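Local coordinates for protein Emp47p (form1) (Saccharomyces cerevisiae, PDB 2A6Y) that serves as a cargo receptor with a calcium-independent carbohydrate recognition domain and is probably involved in glycoprotein secretion and in endoplasmic reticulum exit of Emp46p, at residues 63-68 with 197-202; 131-136 with 246-251; 173-178 with 189-194. All coordinates share one frame; numbering follows the deposited sequence.

Interaction 1: residues 63-68 with 197-202; sequences GFDLKD and SGSYRI. With SO4 (sulfate ion), chain B.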
ATOM      1  N   GLY A  63      11.266   8.453  -7.481  1.00 15.34           N
ATOM      2  CA  GLY A  63      11.245   7.007  -7.704  1.00 15.69           C
ATOM      3  C   GLY A  63      12.339   6.298  -6.912  1.00 15.40           C
ATOM      4  O   GLY A  63      13.383   6.902  -6.531  1.00 15.97           O
ATOM      5  N   PHE A  64      12.105   5.007  -6.704  1.00 15.51           N
ATOM      6  CA  PHE A  64      13.029   4.068  -6.073  1.00 15.34           C
ATOM      7  C   PHE A  64      13.639   3.162  -7.134  1.00 14.87           C
ATOM      8  O   PHE A  64      12.849   2.477  -7.852  1.00 17.35           O
ATOM      9  CB  PHE A  64      12.282   3.261  -5.022  1.00 16.37           C
ATOM     10  CG  PHE A  64      13.084   2.062  -4.539  1.00 18.73           C
ATOM     11  CD1 PHE A  64      14.209   2.302  -3.745  1.00 19.52           C
ATOM     12  CD2 PHE A  64      12.710   0.771  -4.852  1.00 18.75           C
ATOM     13  CE1 PHE A  64      14.913   1.187  -3.283  1.00 23.52           C
ATOM     14  CE2 PHE A  64      13.415  -0.332  -4.404  1.00 20.94           C
ATOM     15  CZ  PHE A  64      14.510  -0.107  -3.597  1.00 24.39           C
ATOM     16  N   ASP A  65      14.977   3.153  -7.225  1.00 15.06           N
ATOM     17  CA  ASP A  65      15.631   2.259  -8.172  1.00 17.85           C
ATOM     18  C   ASP A  65      15.777   0.879  -7.564  1.00 17.32           C
ATOM     19  O   ASP A  65      16.573   0.681  -6.637  1.00 20.13           O
ATOM     20  CB  ASP A  65      17.006   2.824  -8.544  1.00 22.73           C
ATOM     21  CG  ASP A  65      16.894   4.105  -9.350  1.00 26.59           C
ATOM     22  OD1 ASP A  65      16.023   4.198 -10.240  1.00 29.65           O
ATOM     23  OD2 ASP A  65      17.666   5.076  -9.164  1.00 49.25           O
ATOM     24  N   LEU A  66      14.987  -0.050  -8.087  1.00 17.84           N
ATOM     25  CA  LEU A  66      15.053  -1.430  -7.622  1.00 17.47           C
ATOM     26  C   LEU A  66      16.245  -2.136  -8.260  1.00 17.87           C
ATOM     27  O   LEU A  66      16.293  -2.292  -9.484  1.00 21.54           O
ATOM     28  CB  LEU A  66      13.770  -2.152  -8.001  1.00 17.59           C
ATOM     29  CG  LEU A  66      13.747  -3.655  -7.620  1.00 18.27           C
ATOM     30  CD1 LEU A  66      13.794  -3.797  -6.104  1.00 17.57           C
ATOM     31  CD2 LEU A  66      12.508  -4.327  -8.217  1.00 17.14           C
ATOM     32  N   LYS A  67      17.180  -2.554  -7.417  1.00 19.24           N
ATOM     33  CA  LYS A  67      18.380  -3.250  -7.889  1.00 23.87           C
ATOM     34  C   LYS A  67      18.720  -4.353  -6.902  1.00 25.58           C
ATOM     35  O   LYS A  67      19.650  -5.155  -7.109  1.00 37.67           O
ATOM     36  CB  LYS A  67      19.585  -2.311  -8.057  1.00 26.76           C
ATOM     37  CG  LYS A  67      19.542  -1.038  -7.243  1.00 39.86           C
ATOM     38  CD  LYS A  67      20.905  -0.379  -7.064  1.00 50.22           C
ATOM     39  CE  LYS A  67      21.148   0.113  -5.635  1.00 52.77           C
ATOM     40  NZ  LYS A  67      20.089  -0.382  -4.687  1.00 46.06           N
ATOM     41  N   ASP A  68      18.045  -4.398  -5.774  1.00 24.97           N
ATOM     42  CA  ASP A  68      18.404  -5.328  -4.703  1.00 24.27           C
ATOM     43  C   ASP A  68      17.177  -5.541  -3.804  1.00 21.68           C
ATOM     44  O   ASP A  68      16.199  -4.818  -4.000  1.00 20.99           O
ATOM     45  CB  ASP A  68      19.566  -4.820  -3.876  1.00 37.31           C
ATOM     46  CG  ASP A  68      20.906  -5.084  -4.554  1.00 44.66           C
ATOM     47  OD1 ASP A  68      21.620  -4.082  -4.821  1.00 53.63           O
ATOM     48  OD2 ASP A  68      21.203  -6.274  -4.816  1.00 61.05           O
ATOM     49  N   SER A 197      14.223  -4.962 -12.759  1.00 18.26           N
ATOM     50  CA  SER A 197      14.901  -3.757 -12.281  1.00 19.53           C
ATOM     51  C   SER A 197      14.375  -2.552 -13.050  1.00 19.70           C
ATOM     52  O   SER A 197      14.096  -2.619 -14.260  1.00 22.87           O
ATOM     53  CB  SER A 197      16.404  -3.869 -12.459  1.00 24.74           C
ATOM     54  OG  SER A 197      16.738  -5.197 -12.091  1.00 39.64           O
ATOM     55  N   GLY A 198      14.255  -1.438 -12.305  1.00 20.67           N
ATOM     56  CA  GLY A 198      13.592  -0.272 -12.853  1.00 20.69           C
ATOM     57  C   GLY A 198      13.273   0.700 -11.733  1.00 16.30           C
ATOM     58  O   GLY A 198      13.689   0.426 -10.598  1.00 17.65           O
ATOM     59  N   SER A 199      12.573   1.780 -12.093  1.00 15.19           N
ATOM     60  CA  SER A 199      12.235   2.804 -11.108  1.00 15.38           C
ATOM     61  C   SER A 199      10.795   2.637 -10.660  1.00 14.92           C
ATOM     62  O   SER A 199       9.879   2.614 -11.511  1.00 16.34           O
ATOM     63  CB  SER A 199      12.413   4.199 -11.716  1.00 17.31           C
ATOM     64  OG  SER A 199      12.304   5.178 -10.677  1.00 24.12           O
ATOM     65  N   TYR A 200      10.594   2.518  -9.364  1.00 14.96           N
ATOM     66  CA  TYR A 200       9.269   2.263  -8.815  1.00 13.38           C
ATOM     67  C   TYR A 200       8.702   3.387  -7.947  1.00 12.65           C
ATOM     68  O   TYR A 200       9.428   4.086  -7.243  1.00 14.70           O
ATOM     69  CB  TYR A 200       9.325   0.994  -7.923  1.00 14.89           C
ATOM     70  CG  TYR A 200       9.466  -0.234  -8.818  1.00 13.48           C
ATOM     71  CD1 TYR A 200      10.702  -0.580  -9.397  1.00 15.06           C
ATOM     72  CD2 TYR A 200       8.339  -1.010  -9.083  1.00 15.40           C
ATOM     73  CE1 TYR A 200      10.774  -1.721 -10.224  1.00 16.71           C
ATOM     74  CE2 TYR A 200       8.453  -2.127  -9.892  1.00 14.91           C
ATOM     75  CZ  TYR A 200       9.659  -2.483 -10.469  1.00 14.55           C
ATOM     76  OH  TYR A 200       9.752  -3.602 -11.276  1.00 16.65           O
ATOM     77  N   ARG A 201       7.375   3.484  -7.996  1.00 12.20           N
ATOM     78  CA  ARG A 201       6.647   4.458  -7.183  1.00 11.21           C
ATOM     79  C   ARG A 201       6.048   3.737  -5.971  1.00 10.05           C
ATOM     80  O   ARG A 201       5.516   2.638  -6.142  1.00 13.09           O
ATOM     81  CB  ARG A 201       5.561   5.172  -8.009  1.00 11.95           C
ATOM     82  CG  ARG A 201       6.085   5.631  -9.376  1.00 12.03           C
ATOM     83  CD  ARG A 201       7.360   6.459  -9.334  1.00 13.02           C
ATOM     84  NE  ARG A 201       7.249   7.618  -8.440  1.00 12.49           N
ATOM     85  CZ  ARG A 201       7.895   8.782  -8.633  1.00 12.54           C
ATOM     86  NH1 ARG A 201       8.725   8.972  -9.677  1.00 14.45           N
ATOM     87  NH2 ARG A 201       7.719   9.763  -7.762  1.00 13.04           N
ATOM     88  N   ILE A 202       6.141   4.344  -4.820  1.00 11.68           N
ATOM     89  CA  ILE A 202       5.719   3.806  -3.524  1.00 10.60           C
ATOM     90  C   ILE A 202       4.777   4.786  -2.876  1.00 10.18           C
ATOM     91  O   ILE A 202       5.101   5.962  -2.794  1.00 12.68           O
ATOM     92  CB  ILE A 202       6.962   3.580  -2.669  1.00 12.83           C
ATOM     93  CG1 ILE A 202       7.900   2.542  -3.317  1.00 15.18           C
ATOM     94  CG2 ILE A 202       6.605   3.236  -1.213  1.00 13.89           C
ATOM     95  CD1 ILE A 202       9.319   2.581  -2.696  1.00 20.08           C
TER
HETATM   96  S   SO4 B 255      11.305  11.427 -10.434  1.00 89.47           S
HETATM   97  O1  SO4 B 255      12.030  12.725 -10.164  1.00 71.08           O
HETATM   98  O2  SO4 B 255       9.914  11.567 -10.026  1.00 47.55           O
HETATM   99  O3  SO4 B 255      11.386  11.152 -11.865  1.00 74.39           O
HETATM  100  O4  SO4 B 255      12.051  10.363  -9.722  1.00 57.83           O
HETATM  101  O   HOH W   1      14.538   6.201  -9.801  1.00 33.08           O

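Interaction 2: residues 131-136 with 246-251; sequences GQLNDG and LITKYI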
ATOM      1  N   GLY A 131      -3.282  -9.510  -2.402  1.00 11.62           N
ATOM      2  CA  GLY A 131      -2.279  -9.148  -3.391  1.00 12.05           C
ATOM      3  C   GLY A 131      -2.871  -9.203  -4.800  1.00 12.49           C
ATOM      4  O   GLY A 131      -3.467 -10.223  -5.192  1.00 12.79           O
ATOM      5  N   GLN A 132      -2.694  -8.100  -5.546  1.00 12.06           N
ATOM      6  CA  GLN A 132      -3.109  -8.015  -6.940  1.00 11.29           C
ATOM      7  C   GLN A 132      -1.849  -7.677  -7.744  1.00 12.11           C
ATOM      8  O   GLN A 132      -1.011  -6.890  -7.263  1.00 13.25           O
ATOM      9  CB  GLN A 132      -4.170  -6.950  -7.165  1.00 12.17           C
ATOM     10  CG  GLN A 132      -5.284  -6.910  -6.126  1.00 12.59           C
ATOM     11  CD  GLN A 132      -6.289  -8.066  -6.143  1.00 11.71           C
ATOM     12  OE1 GLN A 132      -6.675  -8.536  -5.057  1.00 14.12           O
ATOM     13  NE2 GLN A 132      -6.712  -8.515  -7.336  1.00 13.55           N
ATOM     14  N   LEU A 133      -1.748  -8.231  -8.942  1.00 11.98           N
ATOM     15  CA  LEU A 133      -0.645  -7.945  -9.828  1.00 13.03           C
ATOM     16  C   LEU A 133      -1.151  -7.486 -11.187  1.00 13.28           C
ATOM     17  O   LEU A 133      -2.195  -7.948 -11.664  1.00 14.53           O
ATOM     18  CB  LEU A 133       0.217  -9.212 -10.058  1.00 15.90           C
ATOM     19  CG  LEU A 133       1.727  -8.963 -10.118  1.00 17.25           C
ATOM     20  CD1 LEU A 133       2.299  -8.580  -8.760  1.00 17.87           C
ATOM     21  CD2 LEU A 133       2.409 -10.228 -10.657  1.00 19.23           C
ATOM     22  N   ASN A 134      -0.369  -6.596 -11.799  1.00 12.98           N
ATOM     23  CA  ASN A 134      -0.622  -6.200 -13.190  1.00 14.11           C
ATOM     24  C   ASN A 134       0.703  -5.822 -13.821  1.00 14.09           C
ATOM     25  O   ASN A 134       1.711  -5.657 -13.093  1.00 14.66           O
ATOM     26  CB  ASN A 134      -1.643  -5.053 -13.232  1.00 13.73           C
ATOM     27  CG  ASN A 134      -2.200  -4.897 -14.631  1.00 14.72           C
ATOM     28  OD1 ASN A 134      -2.437  -5.839 -15.385  1.00 17.14           O
ATOM     29  ND2 ASN A 134      -2.435  -3.653 -15.007  1.00 15.80           N
ATOM     30  N   ASP A 135       0.703  -5.699 -15.153  1.00 15.46           N
ATOM     31  CA  ASP A 135       1.983  -5.444 -15.857  1.00 14.83           C
ATOM     32  C   ASP A 135       1.868  -4.231 -16.771  1.00 14.90           C
ATOM     33  O   ASP A 135       2.724  -4.095 -17.655  1.00 16.10           O
ATOM     34  CB  ASP A 135       2.396  -6.666 -16.644  1.00 16.06           C
ATOM     35  CG  ASP A 135       1.416  -7.063 -17.741  1.00 19.38           C
ATOM     36  OD1 ASP A 135       0.422  -6.311 -17.939  1.00 18.50           O
ATOM     37  OD2 ASP A 135       1.662  -8.145 -18.357  1.00 22.37           O
ATOM     38  N   GLY A 136       0.860  -3.390 -16.511  1.00 14.56           N
ATOM     39  CA  GLY A 136       0.698  -2.149 -17.288  1.00 17.05           C
ATOM     40  C   GLY A 136       0.187  -2.315 -18.698  1.00 18.16           C
ATOM     41  O   GLY A 136      -0.160  -1.347 -19.383  1.00 23.65           O
ATOM     42  N   LEU A 246      11.007  -3.888 -19.767  1.00 32.99           N
ATOM     43  CA  LEU A 246      10.665  -4.963 -18.856  1.00 27.42           C
ATOM     44  C   LEU A 246       9.496  -4.560 -17.978  1.00 23.96           C
ATOM     45  O   LEU A 246       9.396  -3.403 -17.581  1.00 22.59           O
ATOM     46  CB  LEU A 246      11.892  -5.341 -18.036  1.00 31.94           C
ATOM     47  CG  LEU A 246      13.086  -5.798 -18.899  1.00 38.98           C
ATOM     48  CD1 LEU A 246      14.025  -6.683 -18.097  1.00 50.18           C
ATOM     49  CD2 LEU A 246      12.587  -6.515 -20.145  1.00 45.68           C
ATOM     50  N   ILE A 247       8.661  -5.558 -17.723  1.00 19.67           N
ATOM     51  CA  ILE A 247       7.427  -5.390 -16.939  1.00 15.97           C
ATOM     52  C   ILE A 247       7.285  -6.512 -15.932  1.00 15.97           C
ATOM     53  O   ILE A 247       7.937  -7.557 -16.064  1.00 20.48           O
ATOM     54  CB  ILE A 247       6.193  -5.374 -17.847  1.00 18.86           C
ATOM     55  CG1 ILE A 247       5.971  -6.678 -18.631  1.00 20.85           C
ATOM     56  CG2 ILE A 247       6.234  -4.181 -18.807  1.00 22.71           C
ATOM     57  CD1 ILE A 247       4.791  -6.611 -19.575  1.00 21.48           C
ATOM     58  N   THR A 248       6.446  -6.252 -14.935  1.00 16.38           N
ATOM     59  CA  THR A 248       6.205  -7.288 -13.918  1.00 16.83           C
ATOM     60  C   THR A 248       5.702  -8.576 -14.520  1.00 19.10           C
ATOM     61  O   THR A 248       4.874  -8.534 -15.440  1.00 20.26           O
ATOM     62  CB  THR A 248       5.189  -6.728 -12.908  1.00 15.29           C
ATOM     63  OG1 THR A 248       5.796  -5.580 -12.285  1.00 15.96           O
ATOM     64  CG2 THR A 248       4.920  -7.709 -11.773  1.00 18.74           C
ATOM     65  N   LYS A 249       6.186  -9.701 -13.992  1.00 19.10           N
ATOM     66  CA  LYS A 249       5.778 -11.002 -14.471  1.00 20.44           C
ATOM     67  C   LYS A 249       5.277 -11.843 -13.306  1.00 19.97           C
ATOM     68  O   LYS A 249       5.723 -11.673 -12.167  1.00 19.88           O
ATOM     69  CB  LYS A 249       6.941 -11.776 -15.094  1.00 23.42           C
ATOM     70  CG  LYS A 249       7.357 -11.239 -16.456  1.00 28.03           C
ATOM     71  CD  LYS A 249       8.492 -12.161 -16.940  1.00 33.18           C
ATOM     72  CE  LYS A 249       9.056 -12.881 -15.725  1.00 47.91           C
ATOM     73  NZ  LYS A 249      10.424 -13.467 -15.850  1.00 58.81           N
ATOM     74  N   TYR A 250       4.380 -12.728 -13.629  1.00 22.09           N
ATOM     75  CA  TYR A 250       3.853 -13.738 -12.708  1.00 23.90           C
ATOM     76  C   TYR A 250       4.188 -15.072 -13.363  1.00 31.47           C
ATOM     77  O   TYR A 250       3.630 -15.389 -14.416  1.00 31.35           O
ATOM     78  CB  TYR A 250       2.361 -13.596 -12.508  1.00 27.89           C
ATOM     79  CG  TYR A 250       1.793 -14.413 -11.375  1.00 26.92           C
ATOM     80  CD1 TYR A 250       2.030 -14.079 -10.064  1.00 23.15           C
ATOM     81  CD2 TYR A 250       0.996 -15.531 -11.597  1.00 31.36           C
ATOM     82  CE1 TYR A 250       1.525 -14.784  -8.998  1.00 25.88           C
ATOM     83  CE2 TYR A 250       0.485 -16.262 -10.546  1.00 32.42           C
ATOM     84  CZ  TYR A 250       0.749 -15.906  -9.238  1.00 28.29           C
ATOM     85  OH  TYR A 250       0.218 -16.656  -8.195  1.00 33.83           O
ATOM     86  N   ILE A 251       5.107 -15.800 -12.769  1.00 30.62           N
ATOM     87  CA  ILE A 251       5.632 -17.013 -13.397  1.00 43.19           C
ATOM     88  C   ILE A 251       5.006 -18.239 -12.774  1.00 47.14           C
ATOM     89  O   ILE A 251       4.156 -18.909 -13.393  1.00 68.00           O
ATOM     90  CB  ILE A 251       7.166 -16.933 -13.234  1.00 47.92           C
ATOM     91  CG1 ILE A 251       7.748 -15.682 -13.915  1.00 48.83           C
ATOM     92  CG2 ILE A 251       7.882 -18.184 -13.699  1.00 56.41           C
ATOM     93  CD1 ILE A 251       9.145 -15.912 -14.444  1.00 52.29           C
TER
HETATM   94  O   HOH W   2       3.571  -9.812 -17.447  1.00 24.55           O

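Interaction 3: residues 173-178 with 189-194; sequences EDDNLL and QTRKVR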
ATOM      1  N   GLU A 173      17.609 -12.994  -2.562  1.00 20.95           N
ATOM      2  CA  GLU A 173      18.522 -14.089  -2.131  1.00 24.16           C
ATOM      3  C   GLU A 173      17.745 -15.301  -1.633  1.00 22.45           C
ATOM      4  O   GLU A 173      18.316 -16.347  -1.324  1.00 31.10           O
ATOM      5  CB  GLU A 173      19.477 -13.534  -1.075  1.00 28.57           C
ATOM      6  CG  GLU A 173      20.367 -12.408  -1.594  1.00 40.00           C
ATOM      7  CD  GLU A 173      19.754 -11.021  -1.715  1.00 46.58           C
ATOM      8  OE1 GLU A 173      18.822 -10.635  -0.947  1.00 51.94           O
ATOM      9  OE2 GLU A 173      20.187 -10.230  -2.609  1.00 63.09           O
ATOM     10  N   ASP A 174      16.435 -15.202  -1.533  1.00 19.17           N
ATOM     11  CA  ASP A 174      15.582 -16.357  -1.245  1.00 17.82           C
ATOM     12  C   ASP A 174      14.685 -16.672  -2.439  1.00 17.65           C
ATOM     13  O   ASP A 174      13.463 -16.859  -2.305  1.00 17.94           O
ATOM     14  CB  ASP A 174      14.769 -16.070   0.018  1.00 17.32           C
ATOM     15  CG  ASP A 174      14.117 -17.274   0.659  1.00 17.49           C
ATOM     16  OD1 ASP A 174      14.299 -18.404   0.191  1.00 18.63           O
ATOM     17  OD2 ASP A 174      13.408 -17.118   1.669  1.00 17.40           O
ATOM     18  N   ASP A 175      15.292 -16.755  -3.633  1.00 18.51           N
ATOM     19  CA  ASP A 175      14.632 -17.001  -4.894  1.00 19.12           C
ATOM     20  C   ASP A 175      13.415 -16.080  -5.096  1.00 16.63           C
ATOM     21  O   ASP A 175      12.324 -16.574  -5.405  1.00 19.91           O
ATOM     22  CB  ASP A 175      14.235 -18.478  -5.010  1.00 18.88           C
ATOM     23  CG  ASP A 175      13.700 -18.832  -6.379  1.00 23.20           C
ATOM     24  OD1 ASP A 175      14.147 -18.255  -7.402  1.00 29.22           O
ATOM     25  OD2 ASP A 175      12.835 -19.743  -6.496  1.00 27.71           O
ATOM     26  N   ASN A 176      13.631 -14.765  -4.942  1.00 17.46           N
ATOM     27  CA  ASN A 176      12.594 -13.770  -5.193  1.00 17.90           C
ATOM     28  C   ASN A 176      11.368 -13.948  -4.311  1.00 17.93           C
ATOM     29  O   ASN A 176      10.204 -13.802  -4.769  1.00 19.59           O
ATOM     30  CB  ASN A 176      12.202 -13.767  -6.686  1.00 22.70           C
ATOM     31  CG  ASN A 176      13.503 -13.782  -7.489  1.00 27.38           C
ATOM     32  OD1 ASN A 176      14.286 -12.824  -7.455  1.00 31.27           O
ATOM     33  ND2 ASN A 176      13.714 -14.901  -8.189  1.00 34.78           N
ATOM     34  N   LEU A 177      11.598 -14.243  -3.026  1.00 16.15           N
ATOM     35  CA  LEU A 177      10.459 -14.313  -2.104  1.00 16.33           C
ATOM     36  C   LEU A 177       9.769 -12.978  -1.891  1.00 15.50           C
ATOM     37  O   LEU A 177      10.438 -12.017  -1.455  1.00 19.10           O
ATOM     38  CB  LEU A 177      10.963 -14.819  -0.732  1.00 20.46           C
ATOM     39  CG  LEU A 177       9.857 -15.012   0.309  1.00 20.51           C
ATOM     40  CD1 LEU A 177       8.904 -16.097  -0.175  1.00 22.78           C
ATOM     41  CD2 LEU A 177      10.416 -15.409   1.663  1.00 26.01           C
ATOM     42  N   LEU A 178       8.468 -12.908  -2.195  1.00 14.98           N
ATOM     43  CA  LEU A 178       7.659 -11.755  -1.831  1.00 14.09           C
ATOM     44  C   LEU A 178       6.867 -12.193  -0.617  1.00 14.70           C
ATOM     45  O   LEU A 178       6.056 -13.114  -0.754  1.00 16.58           O
ATOM     46  CB  LEU A 178       6.757 -11.360  -2.996  1.00 15.76           C
ATOM     47  CG  LEU A 178       5.737 -10.257  -2.649  1.00 16.96           C
ATOM     48  CD1 LEU A 178       6.390  -8.940  -2.311  1.00 16.53           C
ATOM     49  CD2 LEU A 178       4.758 -10.083  -3.802  1.00 17.82           C
ATOM     50  N   GLN A 189       2.914 -15.501   1.138  1.00 16.72           N
ATOM     51  CA  GLN A 189       4.200 -15.322   0.500  1.00 16.10           C
ATOM     52  C   GLN A 189       4.187 -16.116  -0.811  1.00 16.79           C
ATOM     53  O   GLN A 189       3.455 -17.079  -0.981  1.00 19.60           O
ATOM     54  CB  GLN A 189       5.280 -15.825   1.448  1.00 18.49           C
ATOM     55  CG  GLN A 189       5.089 -17.307   1.800  1.00 22.45           C
ATOM     56  CD  GLN A 189       6.266 -17.780   2.622  1.00 26.96           C
ATOM     57  OE1 GLN A 189       6.401 -17.371   3.783  1.00 34.40           O
ATOM     58  NE2 GLN A 189       7.102 -18.637   2.036  1.00 24.20           N
ATOM     59  N   THR A 190       5.051 -15.702  -1.729  1.00 16.10           N
ATOM     60  CA  THR A 190       5.127 -16.326  -3.016  1.00 15.86           C
ATOM     61  C   THR A 190       6.491 -16.078  -3.639  1.00 15.95           C
ATOM     62  O   THR A 190       7.154 -15.071  -3.334  1.00 16.83           O
ATOM     63  CB  THR A 190       4.001 -15.771  -3.951  1.00 16.32           C
ATOM     64  OG1 THR A 190       4.094 -16.525  -5.175  1.00 20.16           O
ATOM     65  CG2 THR A 190       4.221 -14.287  -4.254  1.00 18.43           C
ATOM     66  N   ARG A 191       6.923 -16.969  -4.517  1.00 17.22           N
ATOM     67  CA  ARG A 191       8.139 -16.745  -5.306  1.00 17.80           C
ATOM     68  C   ARG A 191       7.779 -16.601  -6.778  1.00 18.97           C
ATOM     69  O   ARG A 191       8.644 -16.594  -7.657  1.00 22.26           O
ATOM     70  CB  ARG A 191       9.170 -17.878  -5.093  1.00 20.95           C
ATOM     71  CG  ARG A 191       9.720 -17.853  -3.665  1.00 20.44           C
ATOM     72  CD  ARG A 191      10.691 -18.936  -3.327  1.00 20.14           C
ATOM     73  NE  ARG A 191      11.290 -18.817  -2.003  1.00 21.30           N
ATOM     74  CZ  ARG A 191      10.747 -19.333  -0.924  1.00 21.17           C
ATOM     75  NH1 ARG A 191       9.595 -19.997  -0.975  1.00 20.87           N
ATOM     76  NH2 ARG A 191      11.369 -19.184   0.220  1.00 23.19           N
ATOM     77  N   LYS A 192       6.493 -16.404  -7.103  1.00 19.09           N
ATOM     78  CA  LYS A 192       5.968 -16.298  -8.458  1.00 19.15           C
ATOM     79  C   LYS A 192       6.045 -14.884  -9.028  1.00 18.70           C
ATOM     80  O   LYS A 192       5.925 -14.756 -10.268  1.00 22.60           O
ATOM     81  CB  LYS A 192       4.502 -16.801  -8.506  1.00 22.86           C
ATOM     82  CG  LYS A 192       4.436 -18.291  -8.091  1.00 27.22           C
ATOM     83  CD  LYS A 192       3.247 -18.975  -8.716  1.00 30.65           C
ATOM     84  CE  LYS A 192       2.926 -20.373  -8.214  1.00 37.08           C
ATOM     85  NZ  LYS A 192       1.491 -20.675  -8.526  1.00 55.59           N
ATOM     86  N   VAL A 193       6.249 -13.863  -8.216  1.00 18.38           N
ATOM     87  CA  VAL A 193       6.244 -12.479  -8.673  1.00 18.06           C
ATOM     88  C   VAL A 193       7.644 -12.005  -8.971  1.00 17.45           C
ATOM     89  O   VAL A 193       8.532 -12.145  -8.140  1.00 22.97           O
ATOM     90  CB  VAL A 193       5.630 -11.557  -7.599  1.00 17.42           C
ATOM     91  CG1 VAL A 193       5.678 -10.073  -7.992  1.00 19.66           C
ATOM     92  CG2 VAL A 193       4.204 -12.029  -7.393  1.00 20.76           C
ATOM     93  N   ARG A 194       7.792 -11.445 -10.183  1.00 18.86           N
ATOM     94  CA  ARG A 194       9.130 -11.053 -10.645  1.00 19.88           C
ATOM     95  C   ARG A 194       9.062  -9.589 -11.028  1.00 18.56           C
ATOM     96  O   ARG A 194       8.485  -9.273 -12.081  1.00 22.80           O
ATOM     97  CB  ARG A 194       9.641 -11.884 -11.825  1.00 21.77           C
ATOM     98  CG  ARG A 194       9.624 -13.393 -11.594  1.00 33.16           C
ATOM     99  CD  ARG A 194      10.451 -13.844 -10.410  1.00 42.44           C
ATOM    100  NE  ARG A 194      10.040 -15.098  -9.794  1.00 46.27           N
ATOM    101  CZ  ARG A 194       9.985 -16.254 -10.434  1.00 52.81           C
ATOM    102  NH1 ARG A 194      10.310 -16.372 -11.722  1.00 67.39           N
ATOM    103  NH2 ARG A 194       9.602 -17.369  -9.815  1.00 57.83           N
TER
HETATM  104  O   HOH W   3       7.624 -13.363  -5.700  1.00 17.56           O

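Interaction 1: residues 63-68 with 197-202
The guanidinium group of Arg201 lies with one face under the backbone of Gly63, whose N sits 3.3 Å above the plane and toward its rim, while oxygen O2 of a sulfate ion meets it at the edge. NH1 gives that oxygen a nearly straight bond of 2.9 Å, and Gly63 N reaches a second sulfate oxygen, O4, at 3.0 Å. Bends at chi2 and chi3, both near -53°, fold the arginine back toward Gly63. The Tyr200 ring has Phe64 O near its plane at one edge, and Leu66 CD2 approaches CE1 obliquely at 3.7 Å; Phe93 stacks on this ring, and Tyr200 OH bonds to Pro196 O. Over one face of the Phe64 ring, toward its rim, lies Leu66 N. Strands 55-66 and 198-207 carry these groups and run antiparallel in one sheet of the legume-lectin-like beta sandwich. Phe64 and Tyr200 form a hydrogen-bonded pair, Tyr200 N to Phe64 O being the shorter bond at 2.7 Å. Phe64, Leu66 and Tyr200 share a buried face; on the other, a water links Asp65 OD1 to Ser199 OG. Two N-H donors converge on an anion probably from the crystallisation liquor, which would offset the arginine's charge.

Interaction 2: residues 131-136 with 246-251
Leu133 opens the contact by setting CD2 against Thr248 CG2 at 3.7 Å and against Tyr250 CB at 3.8 Å, crossing both side chains at a slant. In this lectin-like beta sandwich, strand 128-135 belongs to one sheet and the short strand 249-250 borders the other; the segments meet by side-chain and carbonyl packing, with no direct hydrogen bond between them. Val193, on the neighbouring strand 185-194, also touches Leu133 and Tyr250. With CG anti to its backbone N (chi1 -168°), Tyr250 brings CB and CD1 up to the leucine. Next along the chain, Asn134, its CB directed away, gives an ND2 bond to Lys138 O and contributes its own carbonyl O, 3.6 Å from Thr248 CB. The threonine hydroxyl is engaged by Asp113 OD1, leaving the methyl for Leu133. Asp135 then places CB only 3.3 Å from Thr248 O, and the Ile247 side chain crosses it at a slant, CD1 lying 3.7 Å from Asp135 OD2. That same oxygen receives a bond from Gln137 NE2 and another from a water, which donates its second proton to Thr248 O; both water bonds measure 2.7 Å.

Interaction 3: residues 173-178 with 189-194
Charge and polar bonds gather around Arg191, which takes hold of Asp174 with two nitrogens. NE donates to the backbone O of Asp174 at 2.9 Å, that oxygen lying close to the guanidinium plane, and NH2 forms a salt bridge with OD1 at 3.0 Å. The carboxylate is met from above its plane, and the two flat groups are turned 66° apart. An extended chain from CG to NE carries the guanidinium past Asp175, whose backbone O lies against CB, CG and CD of the arginine. The second arginine, Arg194, bends at chi2 (-59°) and turns back on its own segment: its NH2 comes doubtfully close to Arg191 O for a bond, while NE gives that oxygen a weak one. Thr190 OG1, anti to its own N (chi1 -176°), accepts from Lys192 N and makes an ST turn.

The backbone bonds are those of a beta hairpin, strands 177-182 and 185-194, in one sheet of the legume-lectin-like sandwich. Leu178 and Thr190 form an antiparallel hydrogen-bonded pair in it, with Leu178 N reaching Thr190 O at 2.8 Å and Thr190 N reaching Leu178 O at 2.9 Å. On the hairpin's other flank, Asn176 and Leu177 sit together opposite Asp171 of strand 164-171, forming a G1 beta bulge. Where strand 185-194 is interrupted, a water lies 2.8 Å from Asn176 O and 2.9 Å from Val193 O.

Van der Waals contacts complete the interface. Leu177 CD1 sits over the centre of one face of the Arg191 guanidinium, 3.8 Å from CZ, and also touches Gln189 NE2. Leu178 points to the other side, where its CD2 makes an apolar contact with Val193 CG2 at 4.1 Å and Phe150 and Val168 add further contacts.

From the N terminus, residues 63-68 come first and wait until 197-202 for their partner, so interaction 1 closes a long loop within one sheet. Residues 131-136 begin inside that loop but pair with 246-251 beyond its end; interactions 1 and 2 therefore cross, and interaction 2 bridges the two sheets near the C terminus. Interaction 3 is a short hairpin closure, 173-178 with 189-194, lying within both larger loops, and its second segment leads almost directly into 197-202. Interactions 2 and 3 touch where strand 249-250 adds to the edge of strand 185-194, with probable backbone bonds from Ile251 N to Lys192 O and from Arg194 N to Lys249 O.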